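Local atomic coordinates of D-glycero-alpha-D-manno-heptose 7-phosphate kinase (Campylobacter jejuni subsp. jejuni, PDB entry 4N3O), a protein that catalyses the ATP-dependent phosphorylation of D-glycero-alpha-D-manno-heptose 7-phosphate at C-1, an early step towards the GDP-heptose used for capsule polysaccharide. Residues A[40-45]-A[114-119]. Sequence-based numbering, arbitrary orientation.
Sequences ISLYIH and SGLGGS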
ATOM      1  N   ILE A  40      -4.190   7.051   3.606  1.00 32.97           N
ATOM      2  CA  ILE A  40      -3.823   6.069   2.593  1.00 32.04           C
ATOM      3  C   ILE A  40      -2.338   5.779   2.583  1.00 32.49           C
ATOM      4  O   ILE A  40      -1.555   6.515   3.164  1.00 31.83           O
ATOM      5  CB  ILE A  40      -4.296   6.485   1.210  1.00 33.80           C
ATOM      6  CG1 ILE A  40      -3.762   7.872   0.842  1.00 37.72           C
ATOM      7  CG2 ILE A  40      -5.808   6.483   1.175  1.00 35.07           C
ATOM      8  CD1 ILE A  40      -4.120   8.280  -0.575  1.00 39.20           C
ATOM      9  N   SER A  41      -1.969   4.717   1.868  1.00 33.30           N
ATOM     10  CA  SER A  41      -0.597   4.200   1.818  1.00 35.40           C
ATOM     11  C   SER A  41       0.378   4.988   0.935  1.00 35.09           C
ATOM     12  O   SER A  41       1.167   4.399   0.217  1.00 36.44           O
ATOM     13  CB  SER A  41      -0.628   2.719   1.357  1.00 34.13           C
ATOM     14  OG  SER A  41      -1.162   2.617   0.033  1.00 36.06           O
ATOM     15  N   LEU A  42       0.295   6.309   0.974  1.00 34.37           N
ATOM     16  CA  LEU A  42       1.192   7.186   0.230  1.00 34.53           C
ATOM     17  C   LEU A  42       1.695   8.063   1.361  1.00 34.16           C
ATOM     18  O   LEU A  42       0.910   8.617   2.123  1.00 32.61           O
ATOM     19  CB  LEU A  42       0.452   7.978  -0.839  1.00 36.02           C
ATOM     20  CG  LEU A  42      -0.256   7.127  -1.894  1.00 38.71           C
ATOM     21  CD1 LEU A  42      -1.159   7.978  -2.761  1.00 42.40           C
ATOM     22  CD2 LEU A  42       0.742   6.394  -2.756  1.00 40.74           C
ATOM     23  N   TYR A  43       2.999   8.189   1.469  1.00 33.57           N
ATOM     24  CA  TYR A  43       3.572   8.800   2.627  1.00 33.78           C
ATOM     25  C   TYR A  43       4.612   9.872   2.408  1.00 33.70           C
ATOM     26  O   TYR A  43       5.183  10.022   1.325  1.00 37.45           O
ATOM     27  CB  TYR A  43       4.317   7.681   3.397  1.00 34.26           C
ATOM     28  CG  TYR A  43       3.508   6.459   3.794  1.00 33.01           C
ATOM     29  CD1 TYR A  43       2.776   6.447   4.970  1.00 31.78           C
ATOM     30  CD2 TYR A  43       3.537   5.279   3.025  1.00 34.22           C
ATOM     31  CE1 TYR A  43       2.061   5.324   5.360  1.00 34.18           C
ATOM     32  CE2 TYR A  43       2.810   4.144   3.409  1.00 31.20           C
ATOM     33  CZ  TYR A  43       2.093   4.176   4.586  1.00 32.93           C
ATOM     34  OH  TYR A  43       1.374   3.086   4.999  1.00 35.43           O
ATOM     35  N   ILE A  44       4.868  10.573   3.501  1.00 33.17           N
ATOM     36  CA  ILE A  44       5.955  11.523   3.613  1.00 35.69           C
ATOM     37  C   ILE A  44       6.933  10.852   4.573  1.00 34.92           C
ATOM     38  O   ILE A  44       6.546  10.429   5.665  1.00 32.22           O
ATOM     39  CB  ILE A  44       5.506  12.891   4.128  1.00 37.35           C
ATOM     40  CG1 ILE A  44       4.781  13.593   2.981  1.00 40.45           C
ATOM     41  CG2 ILE A  44       6.719  13.705   4.587  1.00 37.37           C
ATOM     42  CD1 ILE A  44       4.379  15.008   3.252  1.00 43.21           C
ATOM     43  N   HIS A  45       8.185  10.742   4.137  1.00 35.33           N
ATOM     44  CA  HIS A  45       9.215  10.055   4.879  1.00 34.60           C
ATOM     45  C   HIS A  45      10.173  11.082   5.426  1.00 33.46           C
ATOM     46  O   HIS A  45      10.560  11.993   4.723  1.00 36.54           O
ATOM     47  CB  HIS A  45       9.983   9.094   3.952  1.00 33.89           C
ATOM     48  CG  HIS A  45       9.096   8.233   3.113  1.00 37.13           C
ATOM     49  ND1 HIS A  45       8.719   6.966   3.493  1.00 37.55           N
ATOM     50  CD2 HIS A  45       8.484   8.469   1.924  1.00 39.65           C
ATOM     51  CE1 HIS A  45       7.916   6.454   2.574  1.00 39.45           C
ATOM     52  NE2 HIS A  45       7.763   7.343   1.609  1.00 39.25           N
ATOM     53  N   SER A 114      -0.301  18.141  -5.145  1.00 77.23           N
ATOM     54  CA  SER A 114      -1.399  17.195  -4.929  1.00 76.06           C
ATOM     55  C   SER A 114      -2.358  17.669  -3.804  1.00 73.89           C
ATOM     56  O   SER A 114      -1.965  18.425  -2.899  1.00 73.42           O
ATOM     57  CB  SER A 114      -0.815  15.812  -4.620  1.00 75.39           C
ATOM     58  OG  SER A 114       0.173  15.452  -5.585  1.00 76.01           O
ATOM     59  N   GLY A 115      -3.618  17.246  -3.884  1.00 68.34           N
ATOM     60  CA  GLY A 115      -4.635  17.638  -2.895  1.00 64.05           C
ATOM     61  C   GLY A 115      -4.924  16.520  -1.915  1.00 59.57           C
ATOM     62  O   GLY A 115      -6.087  16.172  -1.676  1.00 59.18           O
ATOM     63  N   LEU A 116      -3.855  15.987  -1.327  1.00 55.15           N
ATOM     64  CA  LEU A 116      -3.947  14.863  -0.405  1.00 52.36           C
ATOM     65  C   LEU A 116      -3.469  15.173   1.013  1.00 46.69           C
ATOM     66  O   LEU A 116      -3.148  14.258   1.754  1.00 43.11           O
ATOM     67  CB  LEU A 116      -3.126  13.689  -0.968  1.00 52.67           C
ATOM     68  CG  LEU A 116      -3.536  13.193  -2.355  1.00 55.59           C
ATOM     69  CD1 LEU A 116      -2.609  12.101  -2.860  1.00 57.43           C
ATOM     70  CD2 LEU A 116      -4.967  12.691  -2.310  1.00 61.70           C
ATOM     71  N   GLY A 117      -3.419  16.451   1.383  1.00 45.49           N
ATOM     72  CA  GLY A 117      -2.988  16.867   2.729  1.00 43.83           C
ATOM     73  C   GLY A 117      -1.484  16.946   2.884  1.00 44.02           C
ATOM     74  O   GLY A 117      -0.954  16.804   3.989  1.00 46.02           O
ATOM     75  N   GLY A 118      -0.803  17.162   1.767  1.00 48.65           N
ATOM     76  CA  GLY A 118       0.664  17.225   1.711  1.00 52.13           C
ATOM     77  C   GLY A 118       1.399  18.094   2.722  1.00 55.49           C
ATOM     78  O   GLY A 118       2.404  17.656   3.286  1.00 57.86           O
ATOM     79  N   SER A 119       0.907  19.307   2.974  1.00 54.32           N
ATOM     80  CA  SER A 119       1.599  20.232   3.895  1.00 56.40           C
ATOM     81  C   SER A 119       1.459  19.865   5.368  1.00 53.54           C
ATOM     82  O   SER A 119       2.418  19.945   6.137  1.00 57.49           O
ATOM     83  CB  SER A 119       1.096  21.647   3.689  1.00 58.94           C
ATOM     84  OG  SER A 119       1.262  22.036   2.339  1.00 63.68           O
TER
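Leu42 and Ile44, alternate residues of a strand, run alongside Leu116 and Gly118, which belong to the glycine-rich loop of the GHMP kinase N-terminal domain and to the start of its helix. The two chains advance in the same direction and draw closer on the way: the CA atoms of Leu42 and Leu116 are 9.3 Å apart, those of Ile44 and Gly118 8.0 Å. No hydrogen bond joins the segments, so this is a helix start laid over a sheet by side-chain packing. Gly117 is the N-cap residue, with a positive phi of 83° that suits glycine, and helix 118-134 begins right after it. As in related GHMP kinases, the loop probably binds ATP, and Ser119 probably also binds magnesium; the contact thus illustrates how a nucleotide loop can rest on a hydrophobic floor.

Leu116 is the side chain that the loop sends down to this floor. Its CD1 meets CD1 of Leu42 at 4.4 Å, methyl against methyl, while CD1 of Ile40 approaches the same Leu116 CD1 more loosely, at 4.7 Å. Leu13, on the adjoining strand 6-21, touches both leucines, and Phe206 of strand 202-206 packs against Leu116 as well. Asp109 holds the strand by two hydrogen bonds, through OD2 to Tyr43 N and through OD1 to His45 NE2.

Further along, Ile44 reaches the helix itself, touching Thr121 and Leu122 in its first turns. Its CG1 lies anti to the carbonyl carbon (chi1 -75°) and the chain beyond is extended (chi2 -174°), which carries the terminal methyl out to the backbone of the helix's first residue. There Ile44 CD1 rests 3.3 Å from Gly118 O, a close van der Waals contact between a methyl group and a peptide oxygen.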